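Local coordinates for protein microbial serine proteinases; subtilisin (Bacillus subtilis, PDB 2GKO) that probably hydrolyses peptide bonds as a cold-adapted, calcium-binding serine protease of the subtilisin family, at residues 166-171 with 203-208; 188-193 with 249-254. One frame throughout, in Å; residues are numbered along the deposited sequence.

Contact 1 (166-171 with 203-208); sequences AGNSGP and ADFSSR. With PMS (phenylmethanesulfonic acid), chain G.
Ser207 reaches into the bend of loop 166-171, where its OG accepts the backbone N-H of Ser169 at 2.9 Å along a nearly straight line. OG sits anti to the carbonyl carbon (chi1 -72°), which puts it beside the backbone N and within the bend of the loop; it is also hydrogen-bonded to Ser175 O, farther along the same loop. Backbone bonds flank this grip: Ser207 N gives to Gly167 O at 2.8 Å, and Gly170 N to Phe205 O at 2.9 Å. Farther along, Pro171, which follows a cis peptide bond, lays its CB 3.9 Å above the guanidinium plane of Arg208. The arginine chain bends at chi2 (60°), turning NH1 back to donate in plane to Ala203 O and, at 2.7 Å, to Ser206 O. A methionine in place of Arg208 would probably leave Ser206 O without this donor and Pro171 without its flat bed. At the other end Asn168 lies alongside Phe205, OD1 3.6 Å from CE1, with amide and ring planes 81° apart. Thr248 OG1 bonds to OD1 and helps fix the amide, whose ND2 donates to O1S of the phenylmethanesulfonyl group at 2.9 Å, as expected of the oxyanion-hole asparagine of subtilisins.

Contact 2 (188-193 with 249-254); sequences VAALEN and SMASPH. With PMS (phenylmethanesulfonic acid), chain G.
Ala251 turns its methyl group toward strand 188-192, so that helix 248-265, which carries the nucleophile, packs on the largely parallel sheet of the subtilisin alpha/beta fold. Strand and helix run almost at right angles (106°), their axes 6.9 Å apart, a close approach allowed by small side chains. The Val188 side chain comes from one end of the contact: CG1, anti to the backbone N (chi1 -175°), lies 3.7 Å from Ala251 CB. Ala190 approaches from farther along the strand, its CB 4.2 Å from the same methyl, while Ala189, whose own side chain points away, offers its carbonyl oxygen at 3.4 Å from Ala251 CB. One methyl thus rests against three successive strand residues in a buried contact. Beside it, Ser252 CA backs onto the valine, and its OG is bonded to Asn136 OD1. Within the helix, His254 ND1 donates to Met250 O at 2.8 Å, with the carbonyl oxygen close to the imidazole plane, which probably limits rotation of the ring. Met250, bent at chi2 and chi3, brings CE to 3.7 Å from C5 of the ligand ring. Near the helix N terminus, Ser249 OG is covalently joined to the ligand sulfur at 1.7 Å.

Overall arrangement
From the N terminus, the chain leaves strand 161-165 into 166-171, forms strand 186-192, turns back through 199-202 into 203-208, and after strand 226-229 reaches helix 248-265. Contact 1 closes a loop of 31 intervening residues, joining the loops that follow strands 161-165 and 199-202; contact 2 closes one of 55, joining a strand to the helix. Contact 2 opens inside the loop of contact 1 and closes beyond it, so the two loops cross rather than nest. They also touch: Val188 O probably accepts from Ala166 N and Ala190 O from Ala203 N, tying both loops of contact 1 to the strand of contact 2. The ligand oxygen O1S, bonded to Asn168 ND2 and Ser249 N, spans both.

Contact 1 (166-171 with 203-208)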
loop_
_atom_site.group_PDB
_atom_site.type_symbol
_atom_site.label_atom_id
_atom_site.label_comp_id
_atom_site.label_asym_id
_atom_site.label_seq_id
_atom_site.Cartn_x
_atom_site.Cartn_y
_atom_site.Cartn_z
ATOM N N ALA A 166 -3.901 -6.880 -3.259
ATOM C CA ALA A 166 -4.229 -7.961 -4.199
ATOM C C ALA A 166 -5.703 -8.359 -4.096
ATOM O O ALA A 166 -6.298 -8.728 -5.095
ATOM C CB ALA A 166 -3.326 -9.180 -3.981
ATOM N N GLY A 167 -6.269 -8.228 -2.894
ATOM C CA GLY A 167 -7.609 -8.674 -2.582
ATOM C C GLY A 167 -7.607 -9.731 -1.493
ATOM O O GLY A 167 -6.601 -10.361 -1.175
ATOM N N ASN A 168 -8.780 -9.921 -0.907
ATOM C CA ASN A 168 -8.955 -10.839 0.217
ATOM C C ASN A 168 -9.847 -12.033 -0.148
ATOM O O ASN A 168 -10.572 -12.526 0.705
ATOM C CB ASN A 168 -9.578 -10.106 1.395
ATOM C CG ASN A 168 -8.704 -9.010 1.953
ATOM O OD1 ASN A 168 -7.515 -8.940 1.673
ATOM N ND2 ASN A 168 -9.293 -8.173 2.785
ATOM N N SER A 169 -9.766 -12.519 -1.385
ATOM C CA SER A 169 -10.677 -13.542 -1.902
ATOM C C SER A 169 -9.946 -14.868 -2.154
ATOM O O SER A 169 -10.461 -15.747 -2.843
ATOM C CB SER A 169 -11.308 -13.055 -3.201
ATOM O OG SER A 169 -12.100 -11.921 -2.972
ATOM N N GLY A 170 -8.771 -15.011 -1.567
ATOM C CA GLY A 170 -8.012 -16.239 -1.664
ATOM C C GLY A 170 -8.565 -17.383 -0.825
ATOM O O GLY A 170 -9.521 -17.210 -0.063
ATOM N N PRO A 171 -7.924 -18.547 -0.882
ATOM C CA PRO A 171 -6.657 -18.776 -1.567
ATOM C C PRO A 171 -6.744 -19.240 -3.022
ATOM O O PRO A 171 -5.700 -19.479 -3.636
ATOM C CB PRO A 171 -6.046 -19.906 -0.723
ATOM C CG PRO A 171 -7.212 -20.711 -0.324
ATOM C CD PRO A 171 -8.325 -19.728 -0.119
ATOM N N ALA A 203 -0.836 -15.467 3.675
ATOM C CA ALA A 203 -2.084 -15.760 4.337
ATOM C C ALA A 203 -3.075 -16.396 3.366
ATOM O O ALA A 203 -3.150 -16.007 2.225
ATOM C CB ALA A 203 -2.641 -14.490 4.969
ATOM N N ASP A 204 -3.825 -17.385 3.844
ATOM C CA ASP A 204 -4.824 -18.070 3.026
ATOM C C ASP A 204 -5.817 -17.093 2.383
ATOM O O ASP A 204 -6.233 -17.309 1.266
ATOM C CB ASP A 204 -5.632 -19.085 3.844
ATOM C CG ASP A 204 -4.814 -20.244 4.353
ATOM O OD1 ASP A 204 -3.613 -20.381 4.003
ATOM O OD2 ASP A 204 -5.338 -21.079 5.117
ATOM N N PHE A 205 -6.184 -16.009 3.074
ATOM C CA PHE A 205 -7.163 -15.062 2.514
ATOM C C PHE A 205 -6.672 -14.253 1.326
ATOM O O PHE A 205 -7.462 -13.682 0.589
ATOM C CB PHE A 205 -7.729 -14.119 3.591
ATOM C CG PHE A 205 -6.745 -13.105 4.110
ATOM C CD1 PHE A 205 -6.417 -11.992 3.337
ATOM C CD2 PHE A 205 -6.154 -13.250 5.349
ATOM C CE1 PHE A 205 -5.491 -11.051 3.791
ATOM C CE2 PHE A 205 -5.234 -12.295 5.824
ATOM C CZ PHE A 205 -4.903 -11.206 5.031
ATOM N N SER A 206 -5.365 -14.168 1.154
ATOM C CA SER A 206 -4.812 -13.274 0.158
ATOM C C SER A 206 -5.157 -13.760 -1.263
ATOM O O SER A 206 -5.000 -14.937 -1.569
ATOM C CB SER A 206 -3.290 -13.209 0.375
ATOM O OG SER A 206 -2.687 -12.204 -0.400
ATOM N N SER A 207 -5.644 -12.860 -2.116
ATOM C CA SER A 207 -6.046 -13.226 -3.469
ATOM C C SER A 207 -4.836 -13.672 -4.276
ATOM O O SER A 207 -3.769 -13.040 -4.238
ATOM C CB SER A 207 -6.722 -12.056 -4.163
ATOM O OG SER A 207 -8.021 -11.821 -3.620
ATOM N N ARG A 208 -5.028 -14.755 -5.012
ATOM C CA ARG A 208 -3.994 -15.332 -5.883
ATOM C C ARG A 208 -4.115 -14.866 -7.313
ATOM O O ARG A 208 -5.200 -14.605 -7.833
ATOM C CB ARG A 208 -4.077 -16.869 -5.860
ATOM C CG ARG A 208 -3.240 -17.530 -4.822
ATOM C CD ARG A 208 -3.572 -17.144 -3.377
ATOM N NE ARG A 208 -2.749 -17.924 -2.452
ATOM C CZ ARG A 208 -2.703 -17.783 -1.134
ATOM N NH1 ARG A 208 -3.445 -16.893 -0.509
ATOM N NH2 ARG A 208 -1.908 -18.563 -0.421
HETATM C C PMS G . -9.871 -3.865 2.450
HETATM S S PMS G . -8.454 -4.416 1.735
HETATM C C1 PMS G . -9.795 -3.773 3.969
HETATM C C2 PMS G . -10.176 -4.848 4.769
HETATM C C3 PMS G . -10.128 -4.751 6.164
HETATM C C4 PMS G . -9.737 -3.555 6.751
HETATM C C5 PMS G . -9.392 -2.462 5.964
HETATM C C6 PMS G . -9.431 -2.576 4.577
HETATM O O2S PMS G . -8.741 -4.615 0.331
HETATM O O1S PMS G . -8.024 -5.563 2.529
#

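Contact 2 (188-193 with 249-254)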
loop_
_atom_site.group_PDB
_atom_site.type_symbol
_atom_site.label_atom_id
_atom_site.label_comp_id
_atom_site.label_asym_id
_atom_site.label_seq_id
_atom_site.Cartn_x
_atom_site.Cartn_y
_atom_site.Cartn_z
ATOM N N VAL A 188 -0.218 -6.292 -4.171
ATOM C CA VAL A 188 0.493 -6.754 -3.007
ATOM C C VAL A 188 -0.292 -7.828 -2.234
ATOM O O VAL A 188 -1.438 -7.609 -1.780
ATOM C CB VAL A 188 0.800 -5.577 -2.067
ATOM C CG1 VAL A 188 1.678 -6.064 -0.877
ATOM C CG2 VAL A 188 1.491 -4.471 -2.820
ATOM N N ALA A 189 0.319 -9.003 -2.101
ATOM C CA ALA A 189 -0.215 -10.105 -1.289
ATOM C C ALA A 189 0.122 -9.917 0.175
ATOM O O ALA A 189 1.101 -9.232 0.519
ATOM C CB ALA A 189 0.346 -11.433 -1.760
ATOM N N ALA A 190 -0.664 -10.560 1.039
ATOM C CA ALA A 190 -0.509 -10.434 2.489
ATOM C C ALA A 190 0.211 -11.622 3.044
ATOM O O ALA A 190 -0.205 -12.760 2.853
ATOM C CB ALA A 190 -1.841 -10.320 3.190
ATOM N N LEU A 191 1.266 -11.310 3.768
ATOM C CA LEU A 191 1.981 -12.265 4.603
ATOM C C LEU A 191 1.464 -12.279 6.031
ATOM O O LEU A 191 0.986 -11.269 6.570
ATOM C CB LEU A 191 3.469 -11.902 4.596
ATOM C CG LEU A 191 4.153 -11.882 3.241
ATOM C CD1 LEU A 191 5.539 -11.260 3.400
ATOM C CD2 LEU A 191 4.263 -13.265 2.633
ATOM N N GLU A 192 1.566 -13.434 6.672
ATOM C CA GLU A 192 1.269 -13.587 8.086
ATOM C C GLU A 192 2.565 -13.868 8.851
ATOM O O GLU A 192 3.583 -14.232 8.249
ATOM C CB GLU A 192 0.258 -14.710 8.318
ATOM C CG GLU A 192 0.770 -16.086 7.924
ATOM C CD GLU A 192 -0.315 -17.128 7.802
ATOM O OE1 GLU A 192 -1.500 -16.792 7.824
ATOM O OE2 GLU A 192 0.029 -18.304 7.659
ATOM N N ASN A 193 2.504 -13.721 10.167
ATOM C CA ASN A 193 3.702 -13.832 11.004
ATOM C C ASN A 193 3.971 -15.286 11.361
ATOM O O ASN A 193 3.968 -15.666 12.539
ATOM C CB ASN A 193 3.577 -12.990 12.258
ATOM C CG ASN A 193 4.913 -12.784 12.957
ATOM O OD1 ASN A 193 5.986 -13.135 12.413
ATOM N ND2 ASN A 193 4.858 -12.178 14.123
ATOM N N SER A 249 -5.178 -5.068 2.341
ATOM C CA SER A 249 -5.191 -3.622 2.610
ATOM C C SER A 249 -4.075 -3.184 3.532
ATOM O O SER A 249 -3.675 -2.024 3.474
ATOM C CB SER A 249 -6.502 -3.202 3.266
ATOM O OG SER A 249 -7.508 -3.103 2.276
ATOM N N MET A 250 -3.643 -4.091 4.415
ATOM C CA MET A 250 -2.575 -3.821 5.380
ATOM C C MET A 250 -1.199 -4.028 4.752
ATOM O O MET A 250 -0.227 -3.353 5.118
ATOM C CB MET A 250 -2.722 -4.736 6.605
ATOM C CG MET A 250 -3.837 -4.348 7.591
ATOM S SD MET A 250 -5.555 -4.337 6.929
ATOM C CE MET A 250 -5.769 -2.576 6.613
ATOM N N ALA A 251 -1.131 -4.931 3.784
ATOM C CA ALA A 251 0.115 -5.252 3.072
ATOM C C ALA A 251 0.502 -4.139 2.132
ATOM O O ALA A 251 1.664 -3.759 2.053
ATOM C CB ALA A 251 -0.046 -6.577 2.317
ATOM N N SER A 252 -0.469 -3.644 1.373
ATOM C CA SER A 252 -0.244 -2.597 0.406
ATOM C C SER A 252 0.557 -1.414 0.973
ATOM O O SER A 252 1.547 -1.037 0.361
ATOM C CB SER A 252 -1.587 -2.157 -0.213
ATOM O OG SER A 252 -1.391 -1.251 -1.298
ATOM N N PRO A 253 0.157 -0.813 2.093
ATOM C CA PRO A 253 0.926 0.331 2.610
ATOM C C PRO A 253 2.318 0.011 3.104
ATOM O O PRO A 253 3.127 0.913 3.119
ATOM C CB PRO A 253 0.071 0.854 3.749
ATOM C CG PRO A 253 -0.773 -0.285 4.155
ATOM C CD PRO A 253 -1.058 -1.023 2.893
ATOM N N HIS A 254 2.592 -1.219 3.508
ATOM C CA HIS A 254 3.975 -1.612 3.769
ATOM C C HIS A 254 4.827 -1.458 2.507
ATOM O O HIS A 254 5.908 -0.877 2.531
ATOM C CB HIS A 254 4.036 -3.044 4.252
ATOM C CG HIS A 254 3.668 -3.216 5.688
ATOM N ND1 HIS A 254 2.375 -3.455 6.100
ATOM C CD2 HIS A 254 4.426 -3.228 6.815
ATOM C CE1 HIS A 254 2.355 -3.622 7.409
ATOM N NE2 HIS A 254 3.586 -3.458 7.870
HETATM C C PMS G . -9.871 -3.865 2.450
HETATM S S PMS G . -8.454 -4.416 1.735
HETATM C C1 PMS G . -9.795 -3.773 3.969
HETATM C C2 PMS G . -10.176 -4.848 4.769
HETATM C C3 PMS G . -10.128 -4.751 6.164
HETATM C C4 PMS G . -9.737 -3.555 6.751
HETATM C C5 PMS G . -9.392 -2.462 5.964
HETATM C C6 PMS G . -9.431 -2.576 4.577
HETATM O O2S PMS G . -8.741 -4.615 0.331
HETATM O O1S PMS G . -8.024 -5.563 2.529
#